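Long-range contact in chitin binding domain (Burkholderia pseudomallei, PDB 3UAM), which probably binds chitin or a related polysaccharide and may cleave it oxidatively as a lytic polysaccharide monooxygenase: residues P123-T134 with H192-T203. Numbering follows the deposited sequence.
Sequences PHKTRRWTYWIT and HVLLAVWDVADT. With GOL (glycerol), chain I.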
loop_
_atom_site.group_PDB
_atom_site.type_symbol
_atom_site.label_atom_id
_atom_site.label_comp_id
_atom_site.label_asym_id
_atom_site.label_seq_id
_atom_site.Cartn_x
_atom_site.Cartn_y
_atom_site.Cartn_z
ATOM N N PRO A 123 9.385 10.355 7.995
ATOM C CA PRO A 123 8.976 9.983 6.651
ATOM C C PRO A 123 10.103 9.993 5.650
ATOM O O PRO A 123 11.028 10.777 5.745
ATOM C CB PRO A 123 7.899 11.037 6.283
ATOM C CG PRO A 123 8.084 12.152 7.264
ATOM C CD PRO A 123 8.615 11.505 8.508
ATOM N N HIS A 124 10.029 9.070 4.713
ATOM C CA HIS A 124 11.010 8.949 3.631
ATOM C C HIS A 124 10.794 9.953 2.531
ATOM O O HIS A 124 9.674 10.457 2.328
ATOM C CB HIS A 124 10.862 7.565 3.006
ATOM C CG HIS A 124 11.584 6.479 3.742
ATOM N ND1 HIS A 124 12.921 6.430 3.803
ATOM C CD2 HIS A 124 11.107 5.378 4.451
ATOM C CE1 HIS A 124 13.298 5.335 4.505
ATOM N NE2 HIS A 124 12.181 4.683 4.891
ATOM N N LYS A 125 11.856 10.234 1.781
ATOM C CA LYS A 125 11.706 10.863 0.453
ATOM C C LYS A 125 10.811 10.000 -0.437
ATOM O O LYS A 125 11.079 8.840 -0.624
ATOM C CB LYS A 125 13.061 11.029 -0.215
ATOM C CG LYS A 125 13.946 12.061 0.446
ATOM C CD LYS A 125 15.292 12.178 -0.247
ATOM C CE LYS A 125 16.159 13.247 0.413
ATOM N NZ LYS A 125 17.472 13.439 -0.274
ATOM N N THR A 126 9.752 10.575 -0.978
ATOM C CA THR A 126 8.693 9.806 -1.646
ATOM C C THR A 126 8.629 10.048 -3.156
ATOM O O THR A 126 8.553 11.186 -3.586
ATOM C CB THR A 126 7.342 10.196 -1.070
ATOM O OG1 THR A 126 7.340 9.953 0.337
ATOM C CG2 THR A 126 6.198 9.417 -1.753
ATOM N N ARG A 127 8.622 8.983 -3.953
ATOM C CA ARG A 127 8.397 9.133 -5.391
ATOM C C ARG A 127 6.918 9.191 -5.723
ATOM O O ARG A 127 6.502 10.023 -6.499
ATOM C CB ARG A 127 9.081 8.025 -6.203
ATOM C CG ARG A 127 8.954 8.207 -7.708
ATOM C CD ARG A 127 9.372 9.601 -8.171
ATOM N NE ARG A 127 10.730 9.930 -7.763
ATOM C CZ ARG A 127 11.241 11.161 -7.713
ATOM N NH1 ARG A 127 10.495 12.213 -7.999
ATOM N NH2 ARG A 127 12.494 11.347 -7.308
ATOM N N ARG A 128 6.131 8.303 -5.131
ATOM C CA ARG A 128 4.700 8.238 -5.413
ATOM C C ARG A 128 3.908 7.477 -4.336
ATOM O O ARG A 128 4.475 6.782 -3.489
ATOM C CB ARG A 128 4.457 7.606 -6.789
ATOM C CG ARG A 128 4.794 6.122 -6.857
ATOM C CD ARG A 128 4.505 5.448 -8.205
ATOM N NE ARG A 128 5.279 6.020 -9.311
ATOM C CZ ARG A 128 6.593 5.868 -9.469
ATOM N NH1 ARG A 128 7.313 5.185 -8.579
ATOM N NH2 ARG A 128 7.201 6.417 -10.512
ATOM N N TRP A 129 2.587 7.654 -4.391
ATOM C CA TRP A 129 1.630 6.801 -3.740
ATOM C C TRP A 129 0.736 6.293 -4.833
ATOM O O TRP A 129 0.362 7.045 -5.731
ATOM C CB TRP A 129 0.756 7.586 -2.784
ATOM C CG TRP A 129 1.444 8.201 -1.616
ATOM C CD1 TRP A 129 1.495 7.731 -0.306
ATOM C CD2 TRP A 129 2.169 9.462 -1.596
ATOM N NE1 TRP A 129 2.180 8.608 0.502
ATOM C CE2 TRP A 129 2.611 9.663 -0.209
ATOM C CE3 TRP A 129 2.458 10.430 -2.545
ATOM C CZ2 TRP A 129 3.329 10.781 0.175
ATOM C CZ3 TRP A 129 3.188 11.556 -2.147
ATOM C CH2 TRP A 129 3.616 11.716 -0.806
ATOM N N THR A 130 0.390 5.018 -4.761
ATOM C CA THR A 130 -0.410 4.363 -5.774
ATOM C C THR A 130 -1.530 3.598 -5.065
ATOM O O THR A 130 -1.312 3.065 -3.957
ATOM C CB THR A 130 0.421 3.355 -6.582
ATOM O OG1 THR A 130 1.453 4.041 -7.312
ATOM C CG2 THR A 130 -0.474 2.691 -7.597
ATOM N N TYR A 131 -2.711 3.586 -5.679
ATOM C CA TYR A 131 -3.860 2.875 -5.153
ATOM C C TYR A 131 -4.359 1.886 -6.203
ATOM O O TYR A 131 -4.703 2.266 -7.294
ATOM C CB TYR A 131 -4.949 3.846 -4.732
ATOM C CG TYR A 131 -4.457 4.803 -3.669
ATOM C CD1 TYR A 131 -4.541 4.459 -2.326
ATOM C CD2 TYR A 131 -3.877 6.022 -4.002
ATOM C CE1 TYR A 131 -4.085 5.305 -1.341
ATOM C CE2 TYR A 131 -3.427 6.880 -3.013
ATOM C CZ TYR A 131 -3.527 6.506 -1.676
ATOM O OH TYR A 131 -3.074 7.307 -0.645
ATOM N N TRP A 132 -4.394 0.620 -5.825
ATOM C CA TRP A 132 -4.783 -0.491 -6.688
ATOM C C TRP A 132 -6.062 -1.111 -6.178
ATOM O O TRP A 132 -6.273 -1.209 -4.957
ATOM C CB TRP A 132 -3.682 -1.577 -6.687
ATOM C CG TRP A 132 -2.295 -1.082 -7.037
ATOM C CD1 TRP A 132 -1.302 -0.624 -6.168
ATOM C CD2 TRP A 132 -1.707 -0.970 -8.386
ATOM N NE1 TRP A 132 -0.162 -0.269 -6.886
ATOM C CE2 TRP A 132 -0.359 -0.442 -8.212
ATOM C CE3 TRP A 132 -2.156 -1.246 -9.663
ATOM C CZ2 TRP A 132 0.473 -0.183 -9.293
ATOM C CZ3 TRP A 132 -1.310 -0.987 -10.743
ATOM C CH2 TRP A 132 -0.012 -0.487 -10.556
ATOM N N ILE A 133 -6.903 -1.581 -7.096
ATOM C CA ILE A 133 -8.223 -2.073 -6.750
ATOM C C ILE A 133 -8.409 -3.455 -7.400
ATOM O O ILE A 133 -7.978 -3.697 -8.550
ATOM C CB ILE A 133 -9.338 -1.097 -7.201
ATOM C CG1 ILE A 133 -10.708 -1.540 -6.688
ATOM C CG2 ILE A 133 -9.380 -0.985 -8.719
ATOM C CD1 ILE A 133 -10.927 -1.392 -5.209
ATOM N N THR A 134 -9.049 -4.343 -6.641
ATOM C CA THR A 134 -9.358 -5.676 -7.100
ATOM C C THR A 134 -10.360 -5.600 -8.240
ATOM O O THR A 134 -11.187 -4.690 -8.325
ATOM C CB THR A 134 -9.896 -6.576 -5.961
ATOM O OG1 THR A 134 -10.885 -5.862 -5.187
ATOM C CG2 THR A 134 -8.773 -7.025 -5.033
ATOM N N HIS A 192 -13.973 -6.271 -1.753
ATOM C CA HIS A 192 -12.881 -5.829 -2.584
ATOM C C HIS A 192 -11.746 -5.309 -1.747
ATOM O O HIS A 192 -11.930 -4.923 -0.567
ATOM C CB HIS A 192 -13.367 -4.793 -3.568
ATOM C CG HIS A 192 -14.216 -5.389 -4.637
ATOM N ND1 HIS A 192 -13.687 -6.006 -5.710
ATOM C CD2 HIS A 192 -15.595 -5.558 -4.716
ATOM C CE1 HIS A 192 -14.690 -6.530 -6.457
ATOM N NE2 HIS A 192 -15.856 -6.247 -5.850
ATOM N N VAL A 193 -10.552 -5.370 -2.321
ATOM C CA VAL A 193 -9.372 -4.863 -1.641
ATOM C C VAL A 193 -8.817 -3.645 -2.357
ATOM O O VAL A 193 -8.658 -3.651 -3.562
ATOM C CB VAL A 193 -8.321 -5.966 -1.472
ATOM C CG1 VAL A 193 -6.987 -5.381 -1.008
ATOM C CG2 VAL A 193 -8.872 -7.023 -0.519
ATOM N N LEU A 194 -8.563 -2.584 -1.588
ATOM C CA LEU A 194 -7.842 -1.412 -2.042
ATOM C C LEU A 194 -6.447 -1.497 -1.466
ATOM O O LEU A 194 -6.269 -1.453 -0.232
ATOM C CB LEU A 194 -8.536 -0.146 -1.552
ATOM C CG LEU A 194 -7.947 1.215 -1.987
ATOM C CD1 LEU A 194 -8.088 1.432 -3.467
ATOM C CD2 LEU A 194 -8.628 2.350 -1.223
ATOM N N LEU A 195 -5.460 -1.672 -2.331
ATOM C CA LEU A 195 -4.080 -1.752 -1.908
ATOM C C LEU A 195 -3.449 -0.378 -2.069
ATOM O O LEU A 195 -3.343 0.149 -3.183
ATOM C CB LEU A 195 -3.322 -2.781 -2.742
ATOM C CG LEU A 195 -1.803 -2.833 -2.532
ATOM C CD1 LEU A 195 -1.516 -3.245 -1.093
ATOM C CD2 LEU A 195 -1.175 -3.777 -3.553
ATOM N N ALA A 196 -3.043 0.201 -0.950
ATOM C CA ALA A 196 -2.395 1.511 -0.952
ATOM C C ALA A 196 -0.901 1.279 -0.772
ATOM O O ALA A 196 -0.502 0.568 0.186
ATOM C CB ALA A 196 -2.963 2.370 0.178
ATOM N N VAL A 197 -0.083 1.870 -1.660
ATOM C CA VAL A 197 1.362 1.635 -1.689
ATOM C C VAL A 197 2.146 2.949 -1.734
ATOM O O VAL A 197 1.904 3.792 -2.603
ATOM C CB VAL A 197 1.781 0.775 -2.900
ATOM C CG1 VAL A 197 3.268 0.392 -2.824
ATOM C CG2 VAL A 197 0.901 -0.474 -3.000
ATOM N N TRP A 198 3.112 3.082 -0.834
ATOM C CA TRP A 198 3.953 4.267 -0.689
ATOM C C TRP A 198 5.373 3.964 -1.117
ATOM O O TRP A 198 6.057 3.243 -0.417
ATOM C CB TRP A 198 3.904 4.683 0.769
ATOM C CG TRP A 198 4.838 5.804 1.169
ATOM C CD1 TRP A 198 5.134 6.955 0.469
ATOM C CD2 TRP A 198 5.585 5.912 2.408
ATOM N NE1 TRP A 198 6.004 7.739 1.163
ATOM C CE2 TRP A 198 6.300 7.181 2.345
ATOM C CE3 TRP A 198 5.681 5.146 3.556
ATOM C CZ2 TRP A 198 7.126 7.600 3.349
ATOM C CZ3 TRP A 198 6.514 5.589 4.573
ATOM C CH2 TRP A 198 7.218 6.799 4.466
ATOM N N ASP A 199 5.815 4.523 -2.256
ATOM C CA ASP A 199 7.134 4.236 -2.876
ATOM C C ASP A 199 8.200 5.229 -2.398
ATOM O O ASP A 199 8.037 6.463 -2.531
ATOM C CB ASP A 199 7.113 4.391 -4.400
ATOM C CG ASP A 199 6.440 3.253 -5.140
ATOM O OD1 ASP A 199 5.817 2.352 -4.523
ATOM O OD2 ASP A 199 6.551 3.287 -6.389
ATOM N N VAL A 200 9.311 4.691 -1.916
ATOM C CA VAL A 200 10.412 5.478 -1.408
ATOM C C VAL A 200 11.431 5.701 -2.532
ATOM O O VAL A 200 11.899 4.738 -3.174
ATOM C CB VAL A 200 11.088 4.778 -0.212
ATOM C CG1 VAL A 200 12.294 5.577 0.293
ATOM C CG2 VAL A 200 10.071 4.540 0.902
ATOM N N ALA A 201 11.784 6.961 -2.751
ATOM C CA ALA A 201 12.632 7.349 -3.867
ATOM C C ALA A 201 14.057 6.837 -3.750
ATOM O O ALA A 201 14.630 6.346 -4.740
ATOM C CB ALA A 201 12.650 8.866 -4.014
ATOM N N ASP A 202 14.628 6.957 -2.561
ATOM C CA ASP A 202 16.042 6.652 -2.344
ATOM C C ASP A 202 16.299 5.363 -1.550
ATOM O O ASP A 202 17.367 5.181 -0.949
ATOM C CB ASP A 202 16.720 7.849 -1.688
ATOM C CG ASP A 202 16.213 8.135 -0.301
ATOM O OD1 ASP A 202 15.156 7.590 0.090
ATOM O OD2 ASP A 202 16.858 8.956 0.383
ATOM N N THR A 203 15.327 4.456 -1.585
ATOM C CA THR A 203 15.545 3.081 -1.172
ATOM C C THR A 203 14.927 2.119 -2.164
ATOM O O THR A 203 14.235 2.503 -3.117
ATOM C CB THR A 203 14.978 2.771 0.235
ATOM O OG1 THR A 203 13.576 2.530 0.132
ATOM C CG2 THR A 203 15.307 3.935 1.290
HETATM C C1 GOL I . 4.634 -0.272 -5.977
HETATM O O1 GOL I . 5.743 0.270 -5.326
HETATM C C2 GOL I . 3.810 0.766 -6.655
HETATM O O2 GOL I . 2.589 0.025 -6.779
HETATM C C3 GOL I . 4.334 1.183 -8.026
HETATM O O3 GOL I . 5.616 1.794 -8.022
HETATM O O HOH W 1 14.167 8.638 2.346
HETATM O O HOH W 2 18.475 10.878 -0.071
HETATM O O HOH W 3 3.378 3.532 -4.826
#
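W198 lies alongside W129 and points the same way, the two five-membered rings near parallel (14°) but slid so far that they barely overlap. W198 CD1 thus sits near the rim of one face of W129, 3.4 Å from W129 NE1, which hydrogen-bonds the hydroxyl of Y120. CG of W198 is anti to the backbone N (chi1 173°), which carries the indole along the sheet until its N-H meets T126: NE1 donates to T126 OG1 at 2.7 Å, nearly straight and in the ring plane. T126 OG1 in turn donates to H124 O, from above the carbonyl plane. W198 CZ2 packs 3.8 Å from H124 CB, and the H124 ring lies oblique to the six-membered ring of W198, completing an aromatic cluster of H124, W129 and W198.

On the other face of the sheet from W129, Y131, A196 and W198 lie R128, T130, W132, L195, V197 and D199. Here R128 NH1 forms a salt bridge with D199 OD2 (3.0 Å), reached in the guanidinium plane and on the anti lone pair, although the two flat groups are turned 73° apart. R128 also forms salt bridges with D63 and D65, so its positive charge is probably balanced by several carboxylates. The edge of W132 meets V197 CG2 at 3.9 Å from CD1, while its NE1 donates to a glycerol O2. At the far end T134 OG1 accepts from V193 N and hydrogen-bonds H192 ND1.

Strands 126-133 and 190-200 run antiparallel within a mixed sheet, T130 with V197 and W132 with L195 being hydrogen-bonded pairs, flanked by 155-158 beside the first and 205-215 beside the second; Y131, L194 and A196 pack on strand 113-121 of the other sheet, consistent with the beta-sandwich core of the lytic polysaccharide monooxygenase family.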